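Local structure of putative exported protein (Bacteroides fragilis, 4RAA) at residues N97-I101 / Y113-F119. The protein is of unknown function but folds as a six-bladed beta-propeller of the YWTD superfamily and is probably exported from the cytoplasm. Residues are numbered along the deposited sequence.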
ATOM      1  N   ASN A  97     -18.311  -4.640  -0.389  1.00 47.26           N
ATOM      2  CA  ASN A  97     -19.100  -3.421  -0.668  1.00 48.49           C
ATOM      3  C   ASN A  97     -19.190  -3.007  -2.141  1.00 48.00           C
ATOM      4  O   ASN A  97     -19.980  -2.132  -2.463  1.00 51.12           O
ATOM      5  CB  ASN A  97     -18.538  -2.227   0.115  1.00 49.28           C
ATOM      6  CG  ASN A  97     -18.605  -2.416   1.612  1.00 49.16           C
ATOM      7  OD1 ASN A  97     -19.456  -3.138   2.129  1.00 49.12           O
ATOM      8  ND2 ASN A  97     -17.713  -1.740   2.322  1.00 49.50           N
ATOM      9  N   LYS A  98     -18.390  -3.616  -3.016  1.00 46.72           N
ATOM     10  CA  LYS A  98     -18.336  -3.285  -4.452  1.00 46.57           C
ATOM     11  C   LYS A  98     -17.848  -1.847  -4.680  1.00 46.02           C
ATOM     12  O   LYS A  98     -18.524  -1.045  -5.317  1.00 48.46           O
ATOM     13  CB  LYS A  98     -19.662  -3.610  -5.172  1.00 48.30           C
ATOM     14  CG  LYS A  98     -20.043  -5.076  -5.027  1.00 48.67           C
ATOM     15  CD  LYS A  98     -21.416  -5.414  -5.573  1.00 50.86           C
ATOM     16  CE  LYS A  98     -21.765  -6.855  -5.214  1.00 50.64           C
ATOM     17  NZ  LYS A  98     -23.104  -7.272  -5.706  1.00 51.69           N
ATOM     18  N   ASN A  99     -16.694  -1.541  -4.079  1.00 43.97           N
ATOM     19  CA  ASN A  99     -15.972  -0.270  -4.238  1.00 44.30           C
ATOM     20  C   ASN A  99     -14.799  -0.472  -5.201  1.00 42.17           C
ATOM     21  O   ASN A  99     -14.606   0.341  -6.109  1.00 41.03           O
ATOM     22  CB  ASN A  99     -15.356   0.214  -2.923  1.00 45.13           C
ATOM     23  CG  ASN A  99     -16.375   0.472  -1.843  1.00 47.76           C
ATOM     24  OD1 ASN A  99     -16.245  -0.043  -0.731  1.00 47.65           O
ATOM     25  ND2 ASN A  99     -17.388   1.276  -2.152  1.00 50.02           N
ATOM     26  N   TYR A 100     -14.015  -1.542  -4.977  1.00 39.80           N
ATOM     27  CA  TYR A 100     -12.824  -1.825  -5.763  1.00 37.68           C
ATOM     28  C   TYR A 100     -12.668  -3.239  -6.270  1.00 36.18           C
ATOM     29  O   TYR A 100     -13.241  -4.171  -5.713  1.00 35.63           O
ATOM     30  CB  TYR A 100     -11.575  -1.493  -4.939  1.00 37.85           C
ATOM     31  CG  TYR A 100     -11.265  -2.386  -3.731  1.00 37.18           C
ATOM     32  CD1 TYR A 100     -10.585  -3.614  -3.889  1.00 35.49           C
ATOM     33  CD2 TYR A 100     -11.596  -1.984  -2.419  1.00 38.02           C
ATOM     34  CE1 TYR A 100     -10.271  -4.413  -2.794  1.00 35.50           C
ATOM     35  CE2 TYR A 100     -11.283  -2.786  -1.312  1.00 37.54           C
ATOM     36  CZ  TYR A 100     -10.612  -3.998  -1.502  1.00 36.53           C
ATOM     37  OH  TYR A 100     -10.293  -4.819  -0.435  1.00 36.27           O
ATOM     38  N   ILE A 101     -11.825  -3.365  -7.303  1.00 35.75           N
ATOM     39  CA  ILE A 101     -11.401  -4.638  -7.896  1.00 34.66           C
ATOM     40  C   ILE A 101      -9.877  -4.679  -7.685  1.00 34.96           C
ATOM     41  O   ILE A 101      -9.159  -3.819  -8.194  1.00 35.01           O
ATOM     42  CB  ILE A 101     -11.734  -4.747  -9.403  1.00 34.62           C
ATOM     43  CG1 ILE A 101     -13.247  -4.717  -9.625  1.00 35.44           C
ATOM     44  CG2 ILE A 101     -11.137  -6.030  -9.991  1.00 33.26           C
ATOM     45  CD1 ILE A 101     -13.635  -4.362 -11.040  1.00 36.55           C
ATOM     46  N   TYR A 113      -5.326  -1.946  -7.284  1.00 32.64           N
ATOM     47  CA  TYR A 113      -6.714  -1.641  -6.966  1.00 32.36           C
ATOM     48  C   TYR A 113      -7.282  -0.729  -8.047  1.00 32.51           C
ATOM     49  O   TYR A 113      -6.709   0.312  -8.344  1.00 32.78           O
ATOM     50  CB  TYR A 113      -6.822  -0.969  -5.590  1.00 33.28           C
ATOM     51  CG  TYR A 113      -6.371  -1.870  -4.457  1.00 32.58           C
ATOM     52  CD1 TYR A 113      -5.007  -2.074  -4.192  1.00 32.31           C
ATOM     53  CD2 TYR A 113      -7.304  -2.535  -3.653  1.00 32.17           C
ATOM     54  CE1 TYR A 113      -4.597  -2.915  -3.158  1.00 32.00           C
ATOM     55  CE2 TYR A 113      -6.909  -3.384  -2.623  1.00 31.59           C
ATOM     56  CZ  TYR A 113      -5.555  -3.573  -2.376  1.00 31.47           C
ATOM     57  OH  TYR A 113      -5.147  -4.403  -1.364  1.00 30.75           O
ATOM     58  N   TYR A 114      -8.389  -1.165  -8.647  1.00 32.40           N
ATOM     59  CA  TYR A 114      -9.139  -0.418  -9.649  1.00 32.99           C
ATOM     60  C   TYR A 114     -10.552  -0.172  -9.113  1.00 34.23           C
ATOM     61  O   TYR A 114     -11.004  -0.863  -8.199  1.00 33.71           O
ATOM     62  CB  TYR A 114      -9.205  -1.205 -10.957  1.00 32.03           C
ATOM     63  CG  TYR A 114      -7.858  -1.514 -11.570  1.00 31.01           C
ATOM     64  CD1 TYR A 114      -7.243  -0.625 -12.455  1.00 31.46           C
ATOM     65  CD2 TYR A 114      -7.198  -2.709 -11.281  1.00 29.95           C
ATOM     66  CE1 TYR A 114      -6.003  -0.914 -13.034  1.00 30.81           C
ATOM     67  CE2 TYR A 114      -5.958  -3.009 -11.855  1.00 29.26           C
ATOM     68  CZ  TYR A 114      -5.369  -2.113 -12.725  1.00 29.69           C
ATOM     69  OH  TYR A 114      -4.155  -2.421 -13.267  1.00 29.27           O
ATOM     70  N   ASN A 115     -11.236   0.816  -9.691  1.00 36.33           N
ATOM     71  CA  ASN A 115     -12.616   1.187  -9.306  1.00 37.55           C
ATOM     72  C   ASN A 115     -13.584   0.116  -9.808  1.00 37.12           C
ATOM     73  O   ASN A 115     -13.521  -0.265 -10.984  1.00 36.93           O
ATOM     74  CB  ASN A 115     -12.983   2.545  -9.925  1.00 39.48           C
ATOM     75  CG  ASN A 115     -14.257   3.139  -9.357  1.00 40.84           C
ATOM     76  OD1 ASN A 115     -15.347   2.669  -9.649  1.00 41.26           O
ATOM     77  ND2 ASN A 115     -14.124   4.221  -8.596  1.00 41.70           N
ATOM     78  N   ALA A 116     -14.475  -0.354  -8.935  1.00 36.91           N
ATOM     79  CA  ALA A 116     -15.463  -1.381  -9.305  1.00 36.70           C
ATOM     80  C   ALA A 116     -16.540  -0.871 -10.260  1.00 38.06           C
ATOM     81  O   ALA A 116     -17.107  -1.665 -11.001  1.00 37.90           O
ATOM     82  CB  ALA A 116     -16.112  -1.975  -8.065  1.00 37.01           C
ATOM     83  N   THR A 117     -16.805   0.440 -10.238  1.00 39.81           N
ATOM     84  CA  THR A 117     -17.818   1.090 -11.084  1.00 41.56           C
ATOM     85  C   THR A 117     -17.250   1.518 -12.451  1.00 41.88           C
ATOM     86  O   THR A 117     -17.703   1.001 -13.470  1.00 42.01           O
ATOM     87  CB  THR A 117     -18.452   2.312 -10.356  1.00 43.44           C
ATOM     88  OG1 THR A 117     -18.855   1.922  -9.039  1.00 43.34           O
ATOM     89  CG2 THR A 117     -19.658   2.890 -11.114  1.00 45.23           C
ATOM     90  N   ASP A 118     -16.268   2.435 -12.469  1.00 42.53           N
ATOM     91  CA  ASP A 118     -15.689   2.980 -13.743  1.00 43.20           C
ATOM     92  C   ASP A 118     -14.396   2.333 -14.287  1.00 41.66           C
ATOM     93  O   ASP A 118     -13.938   2.708 -15.356  1.00 41.90           O
ATOM     94  CB  ASP A 118     -15.584   4.531 -13.707  1.00 44.80           C
ATOM     95  CG  ASP A 118     -14.555   5.068 -12.715  1.00 44.64           C
ATOM     96  OD1 ASP A 118     -13.523   4.419 -12.452  1.00 43.40           O
ATOM     97  OD2 ASP A 118     -14.768   6.195 -12.220  1.00 45.84           O
ATOM     98  N   PHE A 119     -13.810   1.399 -13.534  1.00 41.18           N
ATOM     99  CA  PHE A 119     -12.587   0.623 -13.924  1.00 40.11           C
ATOM    100  C   PHE A 119     -11.237   1.372 -13.993  1.00 40.05           C
ATOM    101  O   PHE A 119     -10.228   0.781 -14.415  1.00 38.64           O
ATOM    102  CB  PHE A 119     -12.823  -0.224 -15.197  1.00 39.65           C
ATOM    103  CG  PHE A 119     -14.107  -1.012 -15.171  1.00 40.36           C
ATOM    104  CD1 PHE A 119     -14.388  -1.885 -14.109  1.00 39.67           C
ATOM    105  CD2 PHE A 119     -15.040  -0.902 -16.212  1.00 42.08           C
ATOM    106  CE1 PHE A 119     -15.577  -2.612 -14.075  1.00 40.54           C
ATOM    107  CE2 PHE A 119     -16.230  -1.632 -16.188  1.00 42.58           C
ATOM    108  CZ  PHE A 119     -16.498  -2.490 -15.121  1.00 41.90           C
TER
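Tyr113 sets the edge of its ring against the face of Tyr100 in a T-shaped stack, the centroids 5.1 Å apart, the planes at 66° and Tyr100 CD1 3.5 Å from Tyr113 CD2. On the sheet face that carries Ile101 and Tyr114, Ile101 CD1 reaches Phe119 CE1 at 4.0 Å and Ala116 CA at 3.9 Å; Ile76 of strand 72-79 touches Ile101, Tyr114 and Phe119. Backbone pairing fixes the register. Ile101 and Tyr114 form an antiparallel hydrogen-bonded pair, with Ile101 N to Tyr114 O and Tyr114 N to Ile101 O both 2.8 Å, and Ala116 N continues the ladder to Asn99 O at 2.9 Å. Beyond Asn115 the chain turns: Asn115 OD1 accepts from Thr117 N (2.7 Å), an Asx turn, and from Asp118 N (3.0 Å), completing an Asx motif where the chain leaves strand 110-115 on its way to strand 121-126. The principle illustrated is that of antiparallel neighbours joined through a beta hairpin, strands 100-105 and 110-115, the up-and-down connection from which the blades of a beta-propeller are built.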